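Local coordinates for protein putative LacI-family transcriptional regulator (Bacteroides fragilis, PDB 3GBV) that probably regulates transcription as a LacI-family protein, perhaps in response to a small molecule bound by its periplasmic-binding-protein-type domain, at residues 71-77 against 95-100; 109-113 against 260-265. All blocks are in the same frame, centred on the assembly; numbering follows the deposited sequence.

Contact 1 (71-77 against 95-100); sequences DGVMFAP and IPYIYI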
loop_
_atom_site.group_PDB
_atom_site.type_symbol
_atom_site.label_atom_id
_atom_site.label_comp_id
_atom_site.label_asym_id
_atom_site.label_seq_id
_atom_site.Cartn_x
_atom_site.Cartn_y
_atom_site.Cartn_z
ATOM N N ASP A 71 15.883 -21.282 21.167
ATOM C CA ASP A 71 15.404 -22.222 20.155
ATOM C C ASP A 71 15.537 -21.601 18.781
ATOM O O ASP A 71 15.886 -22.270 17.809
ATOM C CB ASP A 71 13.934 -22.544 20.394
ATOM C CG ASP A 71 13.709 -23.232 21.705
ATOM O OD1 ASP A 71 14.055 -24.429 21.796
ATOM O OD2 ASP A 71 13.208 -22.569 22.642
ATOM N N GLY A 72 15.227 -20.312 18.711
ATOM C CA GLY A 72 15.314 -19.601 17.455
ATOM C C GLY A 72 15.726 -18.159 17.657
ATOM O O GLY A 72 15.631 -17.604 18.760
ATOM N N VAL A 73 16.185 -17.547 16.575
ATOM C CA VAL A 73 16.619 -16.166 16.613
ATOM C C VAL A 73 16.169 -15.390 15.383
ATOM O O VAL A 73 16.201 -15.910 14.277
ATOM C CB VAL A 73 18.159 -16.066 16.655
ATOM C CG1 VAL A 73 18.578 -14.605 16.766
ATOM C CG2 VAL A 73 18.711 -16.890 17.805
HETATM N N MSE A 74 15.721 -14.156 15.591
HETATM C CA MSE A 74 15.368 -13.274 14.486
HETATM C C MSE A 74 16.368 -12.155 14.766
HETATM O O MSE A 74 16.628 -11.823 15.934
HETATM C CB MSE A 74 13.909 -12.804 14.565
HETATM C CG MSE A 74 13.542 -11.985 15.792
HETATM SE SE MSE A 74 13.491 -10.055 15.365
HETATM C CE MSE A 74 15.269 -9.450 15.993
ATOM N N PHE A 75 16.962 -11.596 13.721
ATOM C CA PHE A 75 17.981 -10.584 13.928
ATOM C C PHE A 75 18.021 -9.542 12.824
ATOM O O PHE A 75 17.997 -9.878 11.644
ATOM C CB PHE A 75 19.328 -11.310 14.060
ATOM C CG PHE A 75 20.541 -10.426 13.926
ATOM C CD1 PHE A 75 20.692 -9.277 14.704
ATOM C CD2 PHE A 75 21.564 -10.778 13.046
ATOM C CE1 PHE A 75 21.853 -8.493 14.606
ATOM C CE2 PHE A 75 22.723 -10.008 12.943
ATOM C CZ PHE A 75 22.868 -8.860 13.725
ATOM N N ALA A 76 18.066 -8.276 13.223
ATOM C CA ALA A 76 18.132 -7.162 12.284
ATOM C C ALA A 76 19.574 -6.672 12.261
ATOM O O ALA A 76 20.031 -6.043 13.212
ATOM C CB ALA A 76 17.218 -6.043 12.732
ATOM N N PRO A 77 20.309 -6.960 11.177
ATOM C CA PRO A 77 21.717 -6.557 11.012
ATOM C C PRO A 77 21.906 -5.076 10.682
ATOM O O PRO A 77 21.131 -4.499 9.930
ATOM C CB PRO A 77 22.207 -7.434 9.853
ATOM C CG PRO A 77 21.149 -8.515 9.713
ATOM C CD PRO A 77 19.880 -7.818 10.064
ATOM N N ILE A 95 21.161 -23.484 15.772
ATOM C CA ILE A 95 20.092 -22.556 16.141
ATOM C C ILE A 95 19.674 -21.757 14.909
ATOM O O ILE A 95 20.406 -20.879 14.447
ATOM C CB ILE A 95 20.555 -21.579 17.256
ATOM C CG1 ILE A 95 21.000 -22.371 18.489
ATOM C CG2 ILE A 95 19.429 -20.640 17.632
ATOM C CD1 ILE A 95 21.571 -21.527 19.604
ATOM N N PRO A 96 18.494 -22.058 14.354
ATOM C CA PRO A 96 18.010 -21.346 13.170
ATOM C C PRO A 96 17.814 -19.857 13.436
ATOM O O PRO A 96 17.358 -19.463 14.513
ATOM C CB PRO A 96 16.687 -22.041 12.872
ATOM C CG PRO A 96 16.193 -22.386 14.258
ATOM C CD PRO A 96 17.447 -22.945 14.896
ATOM N N TYR A 97 18.156 -19.031 12.452
ATOM C CA TYR A 97 17.988 -17.598 12.601
ATOM C C TYR A 97 17.364 -16.930 11.382
ATOM O O TYR A 97 17.537 -17.371 10.238
ATOM C CB TYR A 97 19.322 -16.937 12.952
ATOM C CG TYR A 97 20.401 -17.048 11.905
ATOM C CD1 TYR A 97 20.541 -16.074 10.917
ATOM C CD2 TYR A 97 21.344 -18.080 11.952
ATOM C CE1 TYR A 97 21.598 -16.119 10.013
ATOM C CE2 TYR A 97 22.405 -18.133 11.046
ATOM C CZ TYR A 97 22.528 -17.148 10.089
ATOM O OH TYR A 97 23.599 -17.176 9.225
ATOM N N ILE A 98 16.631 -15.857 11.652
ATOM C CA ILE A 98 15.939 -15.106 10.623
ATOM C C ILE A 98 16.448 -13.671 10.503
ATOM O O ILE A 98 16.622 -12.977 11.506
ATOM C CB ILE A 98 14.420 -15.055 10.924
ATOM C CG1 ILE A 98 13.834 -16.468 10.857
ATOM C CG2 ILE A 98 13.720 -14.104 9.953
ATOM C CD1 ILE A 98 12.397 -16.543 11.270
ATOM N N TYR A 99 16.694 -13.236 9.272
ATOM C CA TYR A 99 17.124 -11.867 9.048
ATOM C C TYR A 99 15.909 -11.015 8.715
ATOM O O TYR A 99 14.986 -11.452 8.026
ATOM C CB TYR A 99 18.102 -11.744 7.872
ATOM C CG TYR A 99 19.519 -12.228 8.120
ATOM C CD1 TYR A 99 20.141 -12.057 9.365
ATOM C CD2 TYR A 99 20.254 -12.810 7.089
ATOM C CE1 TYR A 99 21.464 -12.459 9.568
ATOM C CE2 TYR A 99 21.575 -13.211 7.282
ATOM C CZ TYR A 99 22.174 -13.036 8.518
ATOM O OH TYR A 99 23.477 -13.446 8.702
ATOM N N ILE A 100 15.916 -9.794 9.225
ATOM C CA ILE A 100 14.860 -8.854 8.937
ATOM C C ILE A 100 15.553 -7.580 8.488
ATOM O O ILE A 100 16.657 -7.262 8.950
ATOM C CB ILE A 100 13.987 -8.554 10.167
ATOM C CG1 ILE A 100 14.871 -8.208 11.363
ATOM C CG2 ILE A 100 13.093 -9.735 10.463
ATOM C CD1 ILE A 100 14.091 -7.866 12.625
#
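Strands 72-75 and 97-100, joined through helix 84-93, form a right-handed beta-alpha-beta crossover in which Val-73, Met-74 and Phe-75 pair with Tyr-97, Ile-98 and Tyr-99. The strand axes run parallel within 15°, and four backbone hydrogen bonds zip them together: Val-73 N to Pro-96 O, Ile-98 N to Val-73 O, Phe-75 N to Ile-98 O and Ile-100 N to Phe-75 O. The shortest, from Phe-75 N to Ile-98 O, measures 2.6 Å. The longest is that from Ile-100 N to Phe-75 O, at 3.2 Å. These are central strands of the six-stranded parallel sheet of one lobe of a periplasmic-binding-protein fold, with strand 9-16 on the far side of 72-75.

On the face shared with helix 84-93, the Phe-75 and Tyr-99 side chains run alongside each other in the same direction, CD2 of Phe-75 being 3.9 Å from CE1 of Tyr-99. Pro-77 crosses Tyr-99 at about a right angle, bringing its CG against CD1. Tyr-99 OH and Tyr-97 OH both bond to Ala-107 O, which fixes the outer ends of the two rings. On the face covered by helix 254-270, Ile-100 has CG1 between its backbone N and carbonyl carbon (chi1 49°). This carries CD1 to 3.6 Å from the selenium of Met-74, a selenomethionine, and presses CG1 tightly on Ala-76 CB, 3.5 Å away.

Contact 2 (109-113 against 260-265); sequences PLAFF and NSIKTL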
loop_
_atom_site.group_PDB
_atom_site.type_symbol
_atom_site.label_atom_id
_atom_site.label_comp_id
_atom_site.label_asym_id
_atom_site.label_seq_id
_atom_site.Cartn_x
_atom_site.Cartn_y
_atom_site.Cartn_z
ATOM N N PRO A 109 20.377 -17.018 6.027
ATOM C CA PRO A 109 19.567 -17.377 7.191
ATOM C C PRO A 109 18.545 -18.434 6.808
ATOM O O PRO A 109 18.566 -18.959 5.692
ATOM C CB PRO A 109 18.883 -16.070 7.518
ATOM C CG PRO A 109 18.518 -15.595 6.127
ATOM C CD PRO A 109 19.806 -15.838 5.349
ATOM N N LEU A 110 17.645 -18.730 7.740
ATOM C CA LEU A 110 16.584 -19.689 7.497
ATOM C C LEU A 110 15.557 -18.966 6.645
ATOM O O LEU A 110 14.979 -19.550 5.728
ATOM C CB LEU A 110 15.931 -20.116 8.811
ATOM C CG LEU A 110 14.551 -20.778 8.686
ATOM C CD1 LEU A 110 14.674 -22.159 8.043
ATOM C CD2 LEU A 110 13.933 -20.892 10.066
ATOM N N ALA A 111 15.353 -17.684 6.957
ATOM C CA ALA A 111 14.391 -16.845 6.247
ATOM C C ALA A 111 14.704 -15.351 6.394
ATOM O O ALA A 111 15.344 -14.925 7.363
ATOM C CB ALA A 111 12.989 -17.134 6.750
ATOM N N PHE A 112 14.237 -14.565 5.426
ATOM C CA PHE A 112 14.453 -13.123 5.403
ATOM C C PHE A 112 13.150 -12.398 5.139
ATOM O O PHE A 112 12.351 -12.819 4.302
ATOM C CB PHE A 112 15.454 -12.738 4.307
ATOM C CG PHE A 112 15.505 -11.252 4.014
ATOM C CD1 PHE A 112 16.112 -10.371 4.901
ATOM C CD2 PHE A 112 14.935 -10.740 2.850
ATOM C CE1 PHE A 112 16.151 -8.997 4.634
ATOM C CE2 PHE A 112 14.969 -9.370 2.572
ATOM C CZ PHE A 112 15.577 -8.499 3.465
ATOM N N PHE A 113 12.954 -11.303 5.864
ATOM C CA PHE A 113 11.767 -10.472 5.732
ATOM C C PHE A 113 12.260 -9.045 5.617
ATOM O O PHE A 113 12.912 -8.520 6.534
ATOM C CB PHE A 113 10.857 -10.606 6.959
ATOM C CG PHE A 113 10.176 -11.937 7.064
ATOM C CD1 PHE A 113 8.998 -12.183 6.374
ATOM C CD2 PHE A 113 10.730 -12.961 7.829
ATOM C CE1 PHE A 113 8.384 -13.427 6.436
ATOM C CE2 PHE A 113 10.124 -14.209 7.896
ATOM C CZ PHE A 113 8.949 -14.442 7.198
ATOM N N ASN A 260 5.665 -12.006 11.221
ATOM C CA ASN A 260 6.097 -13.118 10.373
ATOM C C ASN A 260 7.381 -13.806 10.832
ATOM O O ASN A 260 7.526 -15.016 10.673
ATOM C CB ASN A 260 6.264 -12.643 8.933
ATOM C CG ASN A 260 4.955 -12.606 8.189
ATOM O OD1 ASN A 260 3.898 -12.408 8.785
ATOM N ND2 ASN A 260 5.014 -12.787 6.877
ATOM N N SER A 261 8.317 -13.047 11.393
ATOM C CA SER A 261 9.562 -13.648 11.858
ATOM C C SER A 261 9.267 -14.733 12.877
ATOM O O SER A 261 9.772 -15.853 12.771
ATOM C CB SER A 261 10.482 -12.597 12.488
ATOM O OG SER A 261 11.029 -11.748 11.493
ATOM N N ILE A 262 8.437 -14.388 13.860
ATOM C CA ILE A 262 8.057 -15.307 14.930
ATOM C C ILE A 262 7.211 -16.452 14.392
ATOM O O ILE A 262 7.393 -17.612 14.777
ATOM C CB ILE A 262 7.249 -14.584 16.022
ATOM C CG1 ILE A 262 8.029 -13.374 16.542
ATOM C CG2 ILE A 262 6.953 -15.552 17.162
ATOM C CD1 ILE A 262 9.327 -13.726 17.239
ATOM N N LYS A 263 6.277 -16.124 13.507
ATOM C CA LYS A 263 5.416 -17.137 12.906
ATOM C C LYS A 263 6.279 -18.188 12.200
ATOM O O LYS A 263 6.079 -19.392 12.381
ATOM C CB LYS A 263 4.465 -16.489 11.896
ATOM C CG LYS A 263 3.516 -17.475 11.221
ATOM C CD LYS A 263 2.668 -16.785 10.167
ATOM C CE LYS A 263 1.716 -17.760 9.491
ATOM N NZ LYS A 263 2.447 -18.892 8.857
ATOM N N THR A 264 7.238 -17.716 11.404
ATOM C CA THR A 264 8.142 -18.597 10.667
ATOM C C THR A 264 8.926 -19.511 11.610
ATOM O O THR A 264 9.134 -20.682 11.317
ATOM C CB THR A 264 9.149 -17.793 9.828
ATOM O OG1 THR A 264 8.449 -16.906 8.937
ATOM C CG2 THR A 264 10.023 -18.742 9.018
ATOM N N LEU A 265 9.366 -18.971 12.739
ATOM C CA LEU A 265 10.109 -19.762 13.706
ATOM C C LEU A 265 9.204 -20.816 14.339
ATOM O O LEU A 265 9.622 -21.953 14.558
ATOM C CB LEU A 265 10.696 -18.856 14.794
ATOM C CG LEU A 265 11.861 -17.984 14.332
ATOM C CD1 LEU A 265 12.333 -17.065 15.465
ATOM C CD2 LEU A 265 12.996 -18.885 13.876
#
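Phe-113 lays one face of its ring over the start of segment 260-265, where Asn-260 CB sits 3.8 Å from the ring centroid and 28° off the normal, a CH-pi contact. The touch is off-centre: CB comes closest to Phe-113 CE1, at 3.4 Å. The Asn-260 amide stands almost upright on the ring, the two planes 82° apart, so that ND2 rather than the flat of the amide comes near CE1. Ser-261 N lies over the same ring, offset toward its rim, while Ser-261 OG turns back to bond Gln-257 O one helical turn earlier.

Thr-264 meets the ring differently. Its OG1 lies at the edge, near the ring plane, 3.1 Å from Phe-113 CZ, and the two side chains pass antiparallel. With OG1 anti to its own carbonyl carbon (chi1 -56°), the hydroxyl reaches back along the helix and donates to Asn-260 O (2.7 Å). That carbonyl also accepts from Thr-264 N, one donor lying above the carbonyl plane and the other below it. The hydroxyl's hydrogen is thus committed to the helix backbone, and what it offers the aromatic edge is oxygen.

The other branch of Thr-264, CG2, faces Ala-111 CB at 4.1 Å. Farther along, Leu-110 CD2 meets Leu-265 CD2 at 4.4 Å, a looser apolar touch. The axes of 111-113 and 260-265 come within 9.4 Å and run nearly antiparallel. Val-275, in the loop before strand 278-280, touches both Leu-110 and Thr-264. A helix laid antiparallel along a parallel sheet, its side chains filling the layer between, is the alpha/beta packing of a Rossmann-like lobe in periplasmic-binding-protein folds.

Contacts 1 and 2 sit on the same parallel sheet, their centres about 7 Å apart. Strand 97-100 belongs to contact 1 and is the sheet neighbour of strand 111-114 in contact 2; Tyr-97 O to Leu-110 N (2.8 Å) and Tyr-99 N to Ala-111 O (2.9 Å) are probable hydrogen bonds between them. Helix 254-270, part of contact 2, also touches contact 1: Ile-100 CG2 packs tightly on Ser-261 OG, and Ile-98 CD1 on Ser-261 O. Contact 1 closes earlier in the chain, by a short crossover, whereas contact 2 brings in a helix from much later. A bound 1,2-ethanediol, probably from crystallisation, lies about 4 Å from the Phe-75 side chain of contact 1.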